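Local coordinates for 7beta-hydroxysteroid dehydrogenase (Collinsella aerofaciens, PDB 5FYD), which reduces the 7-oxo group of 7-oxolithocholate with NADPH to give ursodeoxycholate, as a homodimeric 7beta-hydroxysteroid dehydrogenase of the short-chain dehydrogenase/reductase family, at residues 184-189 with 231-236. Numbering follows the deposited sequence.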
ATOM      1  N   ILE A 184       7.225   5.264 -20.805  1.00 11.68           N
ATOM      2  CA  ILE A 184       8.202   4.899 -19.788  1.00 12.66           C
ATOM      3  C   ILE A 184       7.554   3.823 -18.924  1.00 12.20           C
ATOM      4  O   ILE A 184       6.477   4.037 -18.371  1.00 12.06           O
ATOM      5  CB  ILE A 184       8.700   6.095 -18.957  1.00 13.52           C
ATOM      6  CG1 ILE A 184       9.783   5.626 -17.965  1.00 15.17           C
ATOM      7  CG2 ILE A 184       7.588   6.829 -18.202  1.00 13.34           C
ATOM      8  CD1 ILE A 184      11.164   6.090 -18.293  1.00 16.11           C
ATOM      9  N   THR A 185       8.237   2.693 -18.794  1.00 11.88           N
ATOM     10  CA  THR A 185       7.745   1.540 -18.062  1.00 12.43           C
ATOM     11  C   THR A 185       8.447   1.464 -16.701  1.00 12.66           C
ATOM     12  O   THR A 185       9.680   1.368 -16.634  1.00 12.22           O
ATOM     13  CB  THR A 185       7.971   0.260 -18.884  1.00 13.66           C
ATOM     14  OG1 THR A 185       7.152   0.315 -20.071  1.00 13.49           O
ATOM     15  CG2 THR A 185       7.620  -0.953 -18.088  1.00 13.94           C
ATOM     16  N   LEU A 186       7.661   1.523 -15.626  1.00 12.39           N
ATOM     17  CA  LEU A 186       8.197   1.620 -14.270  1.00 14.18           C
ATOM     18  C   LEU A 186       8.195   0.269 -13.603  1.00 15.64           C
ATOM     19  O   LEU A 186       7.337  -0.557 -13.868  1.00 17.45           O
ATOM     20  CB  LEU A 186       7.345   2.551 -13.436  1.00 14.49           C
ATOM     21  CG  LEU A 186       7.102   3.942 -14.028  1.00 14.62           C
ATOM     22  CD1 LEU A 186       6.370   4.815 -13.014  1.00 16.19           C
ATOM     23  CD2 LEU A 186       8.392   4.569 -14.500  1.00 14.83           C
ATOM     24  N   GLY A 187       9.148   0.066 -12.710  1.00 17.01           N
ATOM     25  CA  GLY A 187       9.132  -1.071 -11.834  1.00 17.74           C
ATOM     26  C   GLY A 187       8.691  -0.558 -10.478  1.00 19.51           C
ATOM     27  O   GLY A 187       7.896   0.370 -10.359  1.00 20.76           O
ATOM     28  N   THR A 188       9.257  -1.134  -9.442  1.00 20.20           N
ATOM     29  CA  THR A 188       8.938  -0.717  -8.089  1.00 20.93           C
ATOM     30  C   THR A 188       9.485   0.688  -7.836  1.00 21.32           C
ATOM     31  O   THR A 188      10.651   0.966  -8.105  1.00 20.73           O
ATOM     32  CB  THR A 188       9.483  -1.761  -7.115  1.00 21.18           C
ATOM     33  OG1 THR A 188       8.903  -3.021  -7.474  1.00 21.46           O
ATOM     34  CG2 THR A 188       9.161  -1.407  -5.689  1.00 21.83           C
ATOM     35  N   THR A 189       8.596   1.570  -7.397  1.00 21.06           N
ATOM     36  CA  THR A 189       8.863   2.986  -7.276  1.00 23.65           C
ATOM     37  C   THR A 189       8.578   3.412  -5.831  1.00 25.09           C
ATOM     38  O   THR A 189       7.615   2.956  -5.231  1.00 24.84           O
ATOM     39  CB  THR A 189       7.956   3.781  -8.235  1.00 25.42           C
ATOM     40  OG1 THR A 189       8.139   3.308  -9.587  1.00 25.63           O
ATOM     41  CG2 THR A 189       8.262   5.261  -8.159  1.00 25.35           C
ATOM     42  N   VAL A 231      10.954   3.025 -23.094  1.00 13.01           N
ATOM     43  CA  VAL A 231      12.053   3.063 -22.132  1.00 13.00           C
ATOM     44  C   VAL A 231      11.588   2.340 -20.902  1.00 13.30           C
ATOM     45  O   VAL A 231      10.460   2.521 -20.453  1.00 12.41           O
ATOM     46  CB  VAL A 231      12.378   4.509 -21.735  1.00 13.13           C
ATOM     47  CG1 VAL A 231      13.448   4.594 -20.629  1.00 13.48           C
ATOM     48  CG2 VAL A 231      12.795   5.299 -22.970  1.00 13.48           C
ATOM     49  N   ILE A 232      12.465   1.507 -20.361  1.00 12.92           N
ATOM     50  CA  ILE A 232      12.243   0.915 -19.040  1.00 13.48           C
ATOM     51  C   ILE A 232      13.037   1.762 -18.051  1.00 14.16           C
ATOM     52  O   ILE A 232      14.231   1.929 -18.221  1.00 14.65           O
ATOM     53  CB  ILE A 232      12.664  -0.559 -19.002  1.00 14.28           C
ATOM     54  CG1 ILE A 232      11.710  -1.387 -19.880  1.00 15.36           C
ATOM     55  CG2 ILE A 232      12.635  -1.094 -17.561  1.00 14.44           C
ATOM     56  CD1 ILE A 232      12.192  -2.772 -20.180  1.00 16.10           C
ATOM     57  N   ALA A 233      12.387   2.290 -17.023  1.00 13.79           N
ATOM     58  CA  ALA A 233      13.067   3.177 -16.068  1.00 14.32           C
ATOM     59  C   ALA A 233      14.046   2.404 -15.217  1.00 15.19           C
ATOM     60  O   ALA A 233      13.692   1.397 -14.614  1.00 15.35           O
ATOM     61  CB  ALA A 233      12.054   3.889 -15.184  1.00 15.21           C
ATOM     62  N   GLY A 234      15.284   2.886 -15.194  1.00 15.53           N
ATOM     63  CA  GLY A 234      16.315   2.372 -14.319  1.00 15.84           C
ATOM     64  C   GLY A 234      17.101   1.247 -14.970  1.00 15.82           C
ATOM     65  O   GLY A 234      16.547   0.389 -15.643  1.00 15.67           O
ATOM     66  N   GLN A 235      18.409   1.238 -14.730  1.00 17.72           N
ATOM     67  CA  GLN A 235      19.288   0.248 -15.343  1.00 17.96           C
ATOM     68  C   GLN A 235      18.984  -1.184 -14.915  1.00 17.29           C
ATOM     69  O   GLN A 235      18.909  -2.100 -15.751  1.00 16.35           O
ATOM     70  CB  GLN A 235      20.758   0.597 -15.058  1.00 19.30           C
ATOM     71  CG  GLN A 235      21.737  -0.234 -15.874  1.00 19.95           C
ATOM     72  CD  GLN A 235      21.557  -0.069 -17.377  1.00 21.66           C
ATOM     73  OE1 GLN A 235      21.451   1.046 -17.881  1.00 22.98           O
ATOM     74  NE2 GLN A 235      21.518  -1.175 -18.096  1.00 21.46           N
ATOM     75  N   ARG A 236      18.821  -1.393 -13.618  1.00 17.66           N
ATOM     76  CA  ARG A 236      18.562  -2.728 -13.102  1.00 18.43           C
ATOM     77  C   ARG A 236      17.300  -3.326 -13.722  1.00 16.98           C
ATOM     78  O   ARG A 236      17.244  -4.522 -14.002  1.00 14.52           O
ATOM     79  CB  ARG A 236      18.433  -2.703 -11.566  1.00 22.62           C
ATOM     80  CG  ARG A 236      17.964  -4.012 -10.929  1.00 26.97           C
ATOM     81  CD  ARG A 236      16.434  -4.119 -10.800  1.00 31.87           C
ATOM     82  NE  ARG A 236      15.997  -5.448 -10.344  1.00 37.22           N
ATOM     83  CZ  ARG A 236      14.763  -5.953 -10.454  1.00 41.72           C
ATOM     84  NH1 ARG A 236      13.770  -5.273 -11.038  1.00 43.24           N
ATOM     85  NH2 ARG A 236      14.519  -7.177  -9.982  1.00 42.48           N
TER
HETATM   86  O   HOH W   1       8.540   1.091 -22.097  1.00 16.64           O
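The peptide groups of T185, V231 and A233 are joined by N-H...O bonds between two parallel strands, with side chains on the two faces. T185 N donates to V231 O at 2.8 Å, nearly in line with the carbonyl. A233 N returns a bond of 2.9 Å to T185 O, tilted somewhat from that carbonyl's plane. On one face of the sheet lie I184 and V231, covered by helix 214-224 through A221, E220 and K224; on the other lie T185 and I232, the latter against helix 235-247. I184 holds CG1 anti to the backbone N (chi1 -177°), and its CD1 reaches the neighbouring strand, 3.6 Å from V231 CG1 and 3.9 Å from A233 CB. L186 CD2 also packs on A233 CB, at 3.8 Å. An alanine at I184 would probably open a gap over V231 CG1 and A233 CB, taking from both the CD1 they pack on. On the T185 face, a water 2.6 Å from T185 OG1 donates to V231 O. This pairing adds the last strand, 230-232, to the parallel Rossmann sheet of the short-chain dehydrogenases, beside strand 179-186, whose L186 side chain lies near V20 of the NADP(+) site. Beyond A233 the chain turns through G234, the N-cap residue, into helix 235-247, most of which belongs to the C-terminal region required for activity. Two backbone bonds thus set the parallel register, V231 O accepts from both T185 N and a water, and apolar contacts of I184, V231 and A233 fill the face under helix 214-224.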